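Tail spike protein (Acinetobacter phage vB_AbaP_AS12, PDB 6EU4) forms a trimeric phage tailspike that probably recognises, and may degrade, the capsular polysaccharide of its host Acinetobacter baumannii. Local coordinates at residues 152-157 / 198-203; 107-112 / 123-128; 255-260 / 269-274. All coordinates share one frame; numbering follows the deposited sequence.

Contact 1 of 3, residues 152-157 / 198-203; sequences TTNNTL and LQYDSA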
loop_
_atom_site.group_PDB
_atom_site.type_symbol
_atom_site.label_atom_id
_atom_site.label_comp_id
_atom_site.label_asym_id
_atom_site.label_seq_id
_atom_site.Cartn_x
_atom_site.Cartn_y
_atom_site.Cartn_z
ATOM N N THR A 152 -13.434 22.744 -31.051
ATOM C CA THR A 152 -14.532 22.683 -32.009
ATOM C C THR A 152 -14.139 22.114 -33.365
ATOM O O THR A 152 -14.986 22.056 -34.272
ATOM C CB THR A 152 -15.111 24.082 -32.237
ATOM O OG1 THR A 152 -14.123 24.903 -32.864
ATOM C CG2 THR A 152 -15.528 24.718 -30.911
ATOM N N THR A 153 -12.888 21.740 -33.542
ATOM C CA THR A 153 -12.373 21.237 -34.809
ATOM C C THR A 153 -11.412 20.094 -34.528
ATOM O O THR A 153 -11.059 19.817 -33.373
ATOM C CB THR A 153 -11.582 22.296 -35.585
ATOM O OG1 THR A 153 -10.310 22.463 -34.924
ATOM C CG2 THR A 153 -12.322 23.627 -35.658
ATOM N N ASN A 154 -10.927 19.485 -35.610
ATOM C CA ASN A 154 -9.824 18.537 -35.535
ATOM C C ASN A 154 -8.494 19.168 -35.949
ATOM O O ASN A 154 -7.549 18.443 -36.270
ATOM C CB ASN A 154 -10.128 17.315 -36.407
ATOM C CG ASN A 154 -11.412 16.613 -35.989
ATOM O OD1 ASN A 154 -12.396 16.595 -36.742
ATOM N ND2 ASN A 154 -11.429 16.076 -34.776
ATOM N N ASN A 155 -8.401 20.496 -35.929
ATOM C CA ASN A 155 -7.195 21.168 -36.375
ATOM C C ASN A 155 -6.055 20.920 -35.393
ATOM O O ASN A 155 -6.268 20.639 -34.207
ATOM C CB ASN A 155 -7.421 22.667 -36.519
ATOM C CG ASN A 155 -8.382 23.007 -37.623
ATOM O OD1 ASN A 155 -8.673 22.184 -38.490
ATOM N ND2 ASN A 155 -8.893 24.224 -37.591
ATOM N N THR A 156 -4.835 21.054 -35.901
ATOM C CA THR A 156 -3.622 20.825 -35.124
ATOM C C THR A 156 -2.841 22.125 -34.938
ATOM O O THR A 156 -3.140 23.165 -35.534
ATOM C CB THR A 156 -2.713 19.794 -35.806
ATOM O OG1 THR A 156 -2.112 20.371 -36.982
ATOM C CG2 THR A 156 -3.480 18.539 -36.215
ATOM N N LEU A 157 -1.794 22.042 -34.120
ATOM C CA LEU A 157 -0.770 23.075 -34.134
ATOM C C LEU A 157 -0.029 23.041 -35.470
ATOM O O LEU A 157 -0.131 22.089 -36.249
ATOM C CB LEU A 157 0.214 22.878 -32.980
ATOM C CG LEU A 157 -0.356 22.994 -31.559
ATOM C CD1 LEU A 157 0.658 22.511 -30.525
ATOM C CD2 LEU A 157 -0.743 24.439 -31.300
ATOM N N LEU A 198 -11.242 19.469 -20.337
ATOM C CA LEU A 198 -10.801 19.522 -21.730
ATOM C C LEU A 198 -11.753 18.626 -22.504
ATOM O O LEU A 198 -11.785 17.414 -22.261
ATOM C CB LEU A 198 -9.365 19.001 -21.888
ATOM C CG LEU A 198 -8.278 19.699 -21.080
ATOM C CD1 LEU A 198 -6.970 18.920 -21.162
ATOM C CD2 LEU A 198 -8.097 21.097 -21.600
ATOM N N GLN A 199 -12.540 19.197 -23.408
ATOM C CA GLN A 199 -13.512 18.403 -24.148
ATOM C C GLN A 199 -13.552 18.814 -25.609
ATOM O O GLN A 199 -13.374 19.986 -25.943
ATOM C CB GLN A 199 -14.929 18.557 -23.559
ATOM C CG GLN A 199 -15.010 18.208 -22.089
ATOM C CD GLN A 199 -16.428 18.246 -21.555
ATOM O OE1 GLN A 199 -17.401 18.141 -22.319
ATOM N NE2 GLN A 199 -16.557 18.406 -20.240
ATOM N N TYR A 200 -13.849 17.843 -26.475
ATOM C CA TYR A 200 -14.293 18.174 -27.822
ATOM C C TYR A 200 -15.782 18.485 -27.817
ATOM O O TYR A 200 -16.535 17.976 -26.988
ATOM C CB TYR A 200 -14.034 17.030 -28.800
ATOM C CG TYR A 200 -12.586 16.918 -29.184
ATOM C CD1 TYR A 200 -11.706 16.200 -28.401
ATOM C CD2 TYR A 200 -12.097 17.561 -30.309
ATOM C CE1 TYR A 200 -10.354 16.112 -28.734
ATOM C CE2 TYR A 200 -10.756 17.476 -30.657
ATOM C CZ TYR A 200 -9.892 16.750 -29.856
ATOM O OH TYR A 200 -8.558 16.678 -30.196
ATOM N N ASP A 201 -16.186 19.361 -28.736
ATOM C CA ASP A 201 -17.588 19.521 -29.111
ATOM C C ASP A 201 -18.182 18.154 -29.440
ATOM O O ASP A 201 -17.712 17.469 -30.347
ATOM C CB ASP A 201 -17.654 20.470 -30.311
ATOM C CG ASP A 201 -19.081 20.785 -30.777
ATOM O OD1 ASP A 201 -20.054 20.133 -30.339
ATOM O OD2 ASP A 201 -19.200 21.723 -31.603
ATOM N N SER A 202 -19.188 17.726 -28.663
ATOM C CA SER A 202 -19.713 16.370 -28.816
ATOM C C SER A 202 -20.282 16.131 -30.204
ATOM O O SER A 202 -20.412 14.973 -30.612
ATOM C CB SER A 202 -20.800 16.083 -27.767
ATOM O OG SER A 202 -21.937 16.904 -28.010
ATOM N N ALA A 203 -20.603 17.190 -30.939
ATOM C CA ALA A 203 -21.149 17.054 -32.285
ATOM C C ALA A 203 -20.101 16.663 -33.320
ATOM O O ALA A 203 -20.470 16.208 -34.405
ATOM C CB ALA A 203 -21.816 18.363 -32.717
HETATM O O HOH W 1 -17.708 21.949 -33.833
#

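Contact 2 of 3, residues 107-112 / 123-128; sequences IPIQKV and GLYHTS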
loop_
_atom_site.group_PDB
_atom_site.type_symbol
_atom_site.label_atom_id
_atom_site.label_comp_id
_atom_site.label_asym_id
_atom_site.label_seq_id
_atom_site.Cartn_x
_atom_site.Cartn_y
_atom_site.Cartn_z
ATOM N N ILE A 107 -6.337 32.148 -29.586
ATOM C CA ILE A 107 -5.169 33.027 -29.594
ATOM C C ILE A 107 -5.021 33.665 -28.215
ATOM O O ILE A 107 -3.921 33.622 -27.649
ATOM C CB ILE A 107 -5.269 34.052 -30.734
ATOM C CG1 ILE A 107 -5.068 33.316 -32.069
ATOM C CG2 ILE A 107 -4.243 35.177 -30.568
ATOM C CD1 ILE A 107 -5.408 34.148 -33.319
ATOM N N PRO A 108 -6.077 34.249 -27.631
ATOM C CA PRO A 108 -5.938 34.778 -26.261
ATOM C C PRO A 108 -5.497 33.737 -25.253
ATOM O O PRO A 108 -4.671 34.047 -24.381
ATOM C CB PRO A 108 -7.347 35.295 -25.931
ATOM C CG PRO A 108 -8.006 35.491 -27.199
ATOM C CD PRO A 108 -7.383 34.597 -28.220
ATOM N N ILE A 109 -6.061 32.524 -25.308
ATOM C CA ILE A 109 -5.646 31.479 -24.368
ATOM C C ILE A 109 -4.159 31.233 -24.513
ATOM O O ILE A 109 -3.416 31.154 -23.527
ATOM C CB ILE A 109 -6.432 30.178 -24.604
ATOM C CG1 ILE A 109 -7.899 30.307 -24.172
ATOM C CG2 ILE A 109 -5.780 28.982 -23.853
ATOM C CD1 ILE A 109 -8.772 29.273 -24.821
ATOM N N GLN A 110 -3.707 31.091 -25.755
ATOM C CA GLN A 110 -2.308 30.765 -25.973
ATOM C C GLN A 110 -1.400 31.847 -25.407
ATOM O O GLN A 110 -0.372 31.543 -24.786
ATOM C CB GLN A 110 -2.050 30.557 -27.467
ATOM C CG GLN A 110 -0.697 29.946 -27.754
ATOM C CD GLN A 110 -0.534 28.607 -27.063
ATOM O OE1 GLN A 110 -1.148 27.609 -27.460
ATOM N NE2 GLN A 110 0.240 28.592 -25.983
ATOM N N LYS A 111 -1.775 33.118 -25.595
ATOM C CA LYS A 111 -0.968 34.215 -25.065
ATOM C C LYS A 111 -0.816 34.126 -23.550
ATOM O O LYS A 111 0.282 34.353 -23.025
ATOM C CB LYS A 111 -1.583 35.556 -25.455
ATOM C CG LYS A 111 -1.377 35.912 -26.922
ATOM C CD LYS A 111 -2.112 37.162 -27.289
ATOM C CE LYS A 111 -1.894 37.487 -28.757
ATOM N NZ LYS A 111 -2.670 38.671 -29.182
ATOM N N VAL A 112 -1.892 33.813 -22.825
ATOM C CA VAL A 112 -1.740 33.821 -21.369
ATOM C C VAL A 112 -0.997 32.571 -20.904
ATOM O O VAL A 112 -0.270 32.623 -19.909
ATOM C CB VAL A 112 -3.081 33.983 -20.621
ATOM C CG1 VAL A 112 -3.762 35.301 -21.007
ATOM C CG2 VAL A 112 -4.000 32.811 -20.830
ATOM N N GLY A 123 -14.537 30.077 -16.825
ATOM C CA GLY A 123 -15.702 29.608 -17.542
ATOM C C GLY A 123 -15.213 28.720 -18.663
ATOM O O GLY A 123 -14.079 28.246 -18.624
ATOM N N LEU A 124 -16.070 28.505 -19.654
ATOM C CA LEU A 124 -15.715 27.686 -20.805
ATOM C C LEU A 124 -15.224 28.580 -21.932
ATOM O O LEU A 124 -15.868 29.583 -22.284
ATOM C CB LEU A 124 -16.891 26.855 -21.285
ATOM C CG LEU A 124 -17.410 25.867 -20.244
ATOM C CD1 LEU A 124 -18.735 25.256 -20.724
ATOM C CD2 LEU A 124 -16.352 24.805 -19.920
ATOM N N TYR A 125 -14.088 28.210 -22.489
ATOM C CA TYR A 125 -13.503 28.900 -23.625
ATOM C C TYR A 125 -13.476 27.928 -24.795
ATOM O O TYR A 125 -13.101 26.765 -24.625
ATOM C CB TYR A 125 -12.095 29.365 -23.309
ATOM C CG TYR A 125 -11.957 30.140 -22.025
ATOM C CD1 TYR A 125 -12.125 31.519 -21.991
ATOM C CD2 TYR A 125 -11.657 29.487 -20.841
ATOM C CE1 TYR A 125 -11.980 32.233 -20.799
ATOM C CE2 TYR A 125 -11.504 30.185 -19.647
ATOM C CZ TYR A 125 -11.663 31.539 -19.627
ATOM O OH TYR A 125 -11.520 32.206 -18.432
ATOM N N HIS A 126 -13.881 28.398 -25.974
ATOM C CA HIS A 126 -13.916 27.564 -27.171
ATOM C C HIS A 126 -12.692 27.832 -28.038
ATOM O O HIS A 126 -12.243 28.971 -28.161
ATOM C CB HIS A 126 -15.201 27.815 -27.965
ATOM C CG HIS A 126 -16.412 27.312 -27.259
ATOM N ND1 HIS A 126 -16.920 27.929 -26.134
ATOM C CD2 HIS A 126 -17.190 26.228 -27.485
ATOM C CE1 HIS A 126 -17.972 27.250 -25.710
ATOM N NE2 HIS A 126 -18.157 26.215 -26.514
ATOM N N THR A 127 -12.138 26.766 -28.612
ATOM C CA THR A 127 -10.881 26.849 -29.343
ATOM C C THR A 127 -10.979 26.084 -30.650
ATOM O O THR A 127 -11.573 25.007 -30.706
ATOM C CB THR A 127 -9.740 26.266 -28.527
ATOM O OG1 THR A 127 -10.080 24.917 -28.161
ATOM C CG2 THR A 127 -9.495 27.113 -27.294
ATOM N N SER A 128 -10.370 26.631 -31.701
ATOM C CA SER A 128 -10.340 25.963 -32.997
ATOM C C SER A 128 -9.028 25.235 -33.260
ATOM O O SER A 128 -8.931 24.500 -34.255
ATOM C CB SER A 128 -10.577 26.964 -34.117
ATOM O OG SER A 128 -9.420 27.766 -34.296
#

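Contact 3 of 3, residues 255-260 / 269-274; sequences FIFGHT and TTQTFI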
loop_
_atom_site.group_PDB
_atom_site.type_symbol
_atom_site.label_atom_id
_atom_site.label_comp_id
_atom_site.label_asym_id
_atom_site.label_seq_id
_atom_site.Cartn_x
_atom_site.Cartn_y
_atom_site.Cartn_z
ATOM N N PHE A 255 -6.158 6.325 -20.556
ATOM C CA PHE A 255 -4.824 6.748 -20.134
ATOM C C PHE A 255 -3.782 5.955 -20.926
ATOM O O PHE A 255 -3.838 4.719 -20.959
ATOM C CB PHE A 255 -4.605 6.474 -18.642
ATOM C CG PHE A 255 -5.444 7.309 -17.708
ATOM C CD1 PHE A 255 -5.001 8.544 -17.276
ATOM C CD2 PHE A 255 -6.641 6.821 -17.209
ATOM C CE1 PHE A 255 -5.761 9.294 -16.372
ATOM C CE2 PHE A 255 -7.402 7.569 -16.322
ATOM C CZ PHE A 255 -6.966 8.798 -15.900
ATOM N N ILE A 256 -2.848 6.652 -21.565
ATOM C CA ILE A 256 -1.775 6.037 -22.344
ATOM C C ILE A 256 -0.459 6.618 -21.851
ATOM O O ILE A 256 -0.247 7.834 -21.949
ATOM C CB ILE A 256 -1.912 6.308 -23.857
ATOM C CG1 ILE A 256 -3.275 5.857 -24.394
ATOM C CG2 ILE A 256 -0.755 5.675 -24.616
ATOM C CD1 ILE A 256 -3.599 6.576 -25.702
ATOM N N PHE A 257 0.420 5.755 -21.321
ATOM C CA PHE A 257 1.757 6.151 -20.896
ATOM C C PHE A 257 2.773 5.234 -21.569
ATOM O O PHE A 257 2.529 4.037 -21.755
ATOM C CB PHE A 257 1.891 6.102 -19.373
ATOM C CG PHE A 257 1.191 7.233 -18.669
ATOM C CD1 PHE A 257 -0.150 7.145 -18.364
ATOM C CD2 PHE A 257 1.890 8.378 -18.309
ATOM C CE1 PHE A 257 -0.811 8.194 -17.734
ATOM C CE2 PHE A 257 1.251 9.422 -17.661
ATOM C CZ PHE A 257 -0.110 9.334 -17.379
ATOM N N GLY A 258 3.897 5.807 -21.967
ATOM C CA GLY A 258 4.880 5.051 -22.729
ATOM C C GLY A 258 4.456 4.815 -24.164
ATOM O O GLY A 258 4.894 3.836 -24.783
ATOM N N HIS A 259 3.620 5.700 -24.713
ATOM C CA HIS A 259 3.231 5.668 -26.121
ATOM C C HIS A 259 4.449 5.414 -26.997
ATOM O O HIS A 259 5.451 6.130 -26.907
ATOM C CB HIS A 259 2.559 7.010 -26.474
ATOM C CG HIS A 259 2.369 7.270 -27.939
ATOM N ND1 HIS A 259 1.658 6.429 -28.768
ATOM C CD2 HIS A 259 2.712 8.339 -28.694
ATOM C CE1 HIS A 259 1.603 6.956 -29.982
ATOM N NE2 HIS A 259 2.244 8.112 -29.968
ATOM N N THR A 260 4.356 4.386 -27.844
ATOM C CA THR A 260 5.483 3.939 -28.668
ATOM C C THR A 260 5.538 4.606 -30.039
ATOM O O THR A 260 6.452 4.311 -30.827
ATOM C CB THR A 260 5.401 2.438 -28.908
ATOM O OG1 THR A 260 4.140 2.156 -29.539
ATOM C CG2 THR A 260 5.525 1.653 -27.602
ATOM N N THR A 269 8.965 7.068 -14.872
ATOM C CA THR A 269 9.147 6.715 -13.474
ATOM C C THR A 269 8.159 7.479 -12.610
ATOM O O THR A 269 7.648 8.534 -12.980
ATOM C CB THR A 269 10.554 7.004 -12.910
ATOM O OG1 THR A 269 10.683 8.414 -12.728
ATOM C CG2 THR A 269 11.664 6.465 -13.807
ATOM N N THR A 270 7.924 6.919 -11.433
ATOM C CA THR A 270 7.338 7.627 -10.289
ATOM C C THR A 270 6.124 8.476 -10.698
ATOM O O THR A 270 6.034 9.683 -10.428
ATOM C CB THR A 270 8.409 8.455 -9.553
ATOM O OG1 THR A 270 9.103 9.344 -10.444
ATOM C CG2 THR A 270 9.409 7.531 -8.869
ATOM N N GLN A 271 5.137 7.800 -11.299
ATOM C CA GLN A 271 3.808 8.371 -11.531
ATOM C C GLN A 271 2.865 7.867 -10.447
ATOM O O GLN A 271 2.761 6.655 -10.227
ATOM C CB GLN A 271 3.249 7.989 -12.906
ATOM C CG GLN A 271 4.132 8.390 -14.074
ATOM C CD GLN A 271 4.251 9.895 -14.226
ATOM O OE1 GLN A 271 3.282 10.583 -14.564
ATOM N NE2 GLN A 271 5.447 10.419 -13.985
ATOM N N THR A 272 2.209 8.789 -9.750
ATOM C CA THR A 272 1.204 8.441 -8.753
ATOM C C THR A 272 -0.159 8.900 -9.245
ATOM O O THR A 272 -0.302 10.031 -9.721
ATOM C CB THR A 272 1.486 9.101 -7.393
ATOM O OG1 THR A 272 2.773 8.712 -6.901
ATOM C CG2 THR A 272 0.456 8.634 -6.344
ATOM N N PHE A 273 -1.161 8.032 -9.080
ATOM C CA PHE A 273 -2.552 8.324 -9.418
ATOM C C PHE A 273 -3.395 8.087 -8.182
ATOM O O PHE A 273 -3.426 6.966 -7.665
ATOM C CB PHE A 273 -3.052 7.437 -10.559
ATOM C CG PHE A 273 -2.230 7.552 -11.814
ATOM C CD1 PHE A 273 -1.115 6.757 -11.998
ATOM C CD2 PHE A 273 -2.573 8.450 -12.813
ATOM C CE1 PHE A 273 -0.347 6.871 -13.151
ATOM C CE2 PHE A 273 -1.791 8.566 -13.961
ATOM C CZ PHE A 273 -0.700 7.774 -14.125
ATOM N N ILE A 274 -4.063 9.135 -7.708
ATOM C CA ILE A 274 -4.897 9.084 -6.514
ATOM C C ILE A 274 -6.296 9.509 -6.915
ATOM O O ILE A 274 -6.496 10.649 -7.361
ATOM C CB ILE A 274 -4.344 9.997 -5.406
ATOM C CG1 ILE A 274 -2.941 9.497 -5.017
ATOM C CG2 ILE A 274 -5.264 9.982 -4.191
ATOM C CD1 ILE A 274 -2.231 10.362 -3.999
#

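Contact 1 of 3, residues 152-157 / 198-203
Tyr200 brings the rim of its ring up to the backbone of Thr153. Ring carbon CE2 of Tyr200 lies 3.6 Å from the carbonyl O of Thr153, and that oxygen sits at the ring edge, near the ring plane. The contact is therefore one of a carbonyl with the weakly positive ring C-H edge, not with the pi face. CG of Tyr200 stands anti to its carbonyl carbon (chi1 -75°), which sends the ring along the loop 152-157. The side-chain amide of Asn154 approaches the same part of the ring obliquely and loosely.

Apolar packing is thin: CA of Thr152 lies 4.2 Å from CB of Asp201, the residue whose CA comes closest to its own.

No direct hydrogen bond joins the segments; one water does the work. It donates to O of Thr152 at 2.8 Å and to OD2 of Asp201 at 2.7 Å. The other carboxylate oxygen is used locally. Asp201 OD1 accepts from N of Ala203 at 3.1 Å, an Asx turn, and the N-H comes in from above the carboxylate plane, 49° out of it. The loop 152-157 has a matching device: Thr153 OG1 accepts from N of Asn155 at 2.9 Å, an ST turn, and is also hydrogen-bonded to Ser128 O.

Polar ends are anchored by neighbours. Asp174 binds both Tyr200 OH and Asn154 ND2, through different carboxylate oxygens, which ties the ring and the amide to one acid. Asn154 ND2 also bonds to Thr206 O.

Strand 196-200 pairs in parallel with strand 148-151, and here both segments run out of their strands. Such a meeting of successive turns is consistent with a parallel beta-helix, the fold of many phage tailspikes.

Contact 2 of 3, residues 107-112 / 123-128
Ile109 reaches from the helix to the strand with a single methyl group. Its CD1 lies 3.7 Å from CB of Tyr125 and 3.4 Å from CG2 of Thr127. The second distance is tighter than usual for two methyls, but Thr127 is modelled in two conformers, so the tightness is doubtful. Tyr125 and Thr127 alternate with His126, whose side chain leaves on the other side of the strand.

The torsions explain the fit. CG1 of Ile109 is anti to its carbonyl carbon (chi1 -71°) and the chain runs on extended to CD1. The side chain meets that of Thr127 at about a right angle.

Further out, Phe149 of strand 148-151 packs on both Ile109 and Tyr125, and Val131 adds to the apolar surroundings of Ile109. The hydroxyl of Tyr125 is held by Glu92 and by the backbone N of Asn122, which fixes the far end of the ring.

Strand 124-127 pairs in parallel with strand 148-151. Through Ile109, helix 106-113 lies against the buried side chains Tyr125, Thr127, Phe149 and Val131, consistent with the capping helix found at the N-terminal end of many beta-helices.

Contact 3 of 3, residues 255-260 / 269-274
Phe257 meets Phe273 and carries the contact. The edge of the Phe273 ring is turned toward the face of Phe257 in an offset edge-to-face pair. The centroids are 5.5 Å apart and the planes stand at 77°. The closest atoms are CE1 of Phe257 and CZ of Phe273, 3.6 Å apart; CZ of Phe257 is 3.7 Å from the same Phe273 CZ. The two side chains come from opposite directions and meet midway, since the backbones are far apart: CA of Phe257 is 9.8 Å from CA of Gln271. Just before Phe257 in the strand, Phe255 stacks on Trp286, which also meets Phe273 edge to face, so Phe255 is linked to the pair through that tryptophan.

Gln271 also touches Phe257, with OE1 of Gln271 3.9 Å from CE2 of Phe257. Its chain is bent at chi2 (-66°), which turns the amide back along its own strand. There NE2 of Gln271 donates to O of Thr269 at 3.1 Å, nearly straight at 174°, with Thr269 O in the plane of the Gln271 amide. OE1 accepts from NE1 of Trp243, so both ends of the amide are engaged.

The ring pair packs with Trp243, Trp286 and Met291 between two walls of the coil. This chemistry is consistent with an aromatic interior held largely by dispersion, with a share from edge-to-face electrostatics, while the buried amide of Gln271 is satisfied by a backbone carbonyl and an indole N-H.

How the contacts relate
The contacts follow one another along the chain in the order 2, 1, 3, and each closes before the next opens. Each reaches the same series of parallel strands coiling along the tailspike. Contacts 1 and 2 are neighbours, with centres about 13 Å apart. They touch directly: Thr152 N to Thr127 O is 2.9 Å and Thr153 OG1 to Ser128 O is 2.6 Å, both probable hydrogen bonds. The centre of contact 3 is about 24 Å from that of contact 1 and 27 Å from that of contact 2. Contacts 2 and 1 thus tie early turns of the coil together. Contact 3 packs the interior farther along, where Ile274 on the same strand meets both other subunits of the trimer.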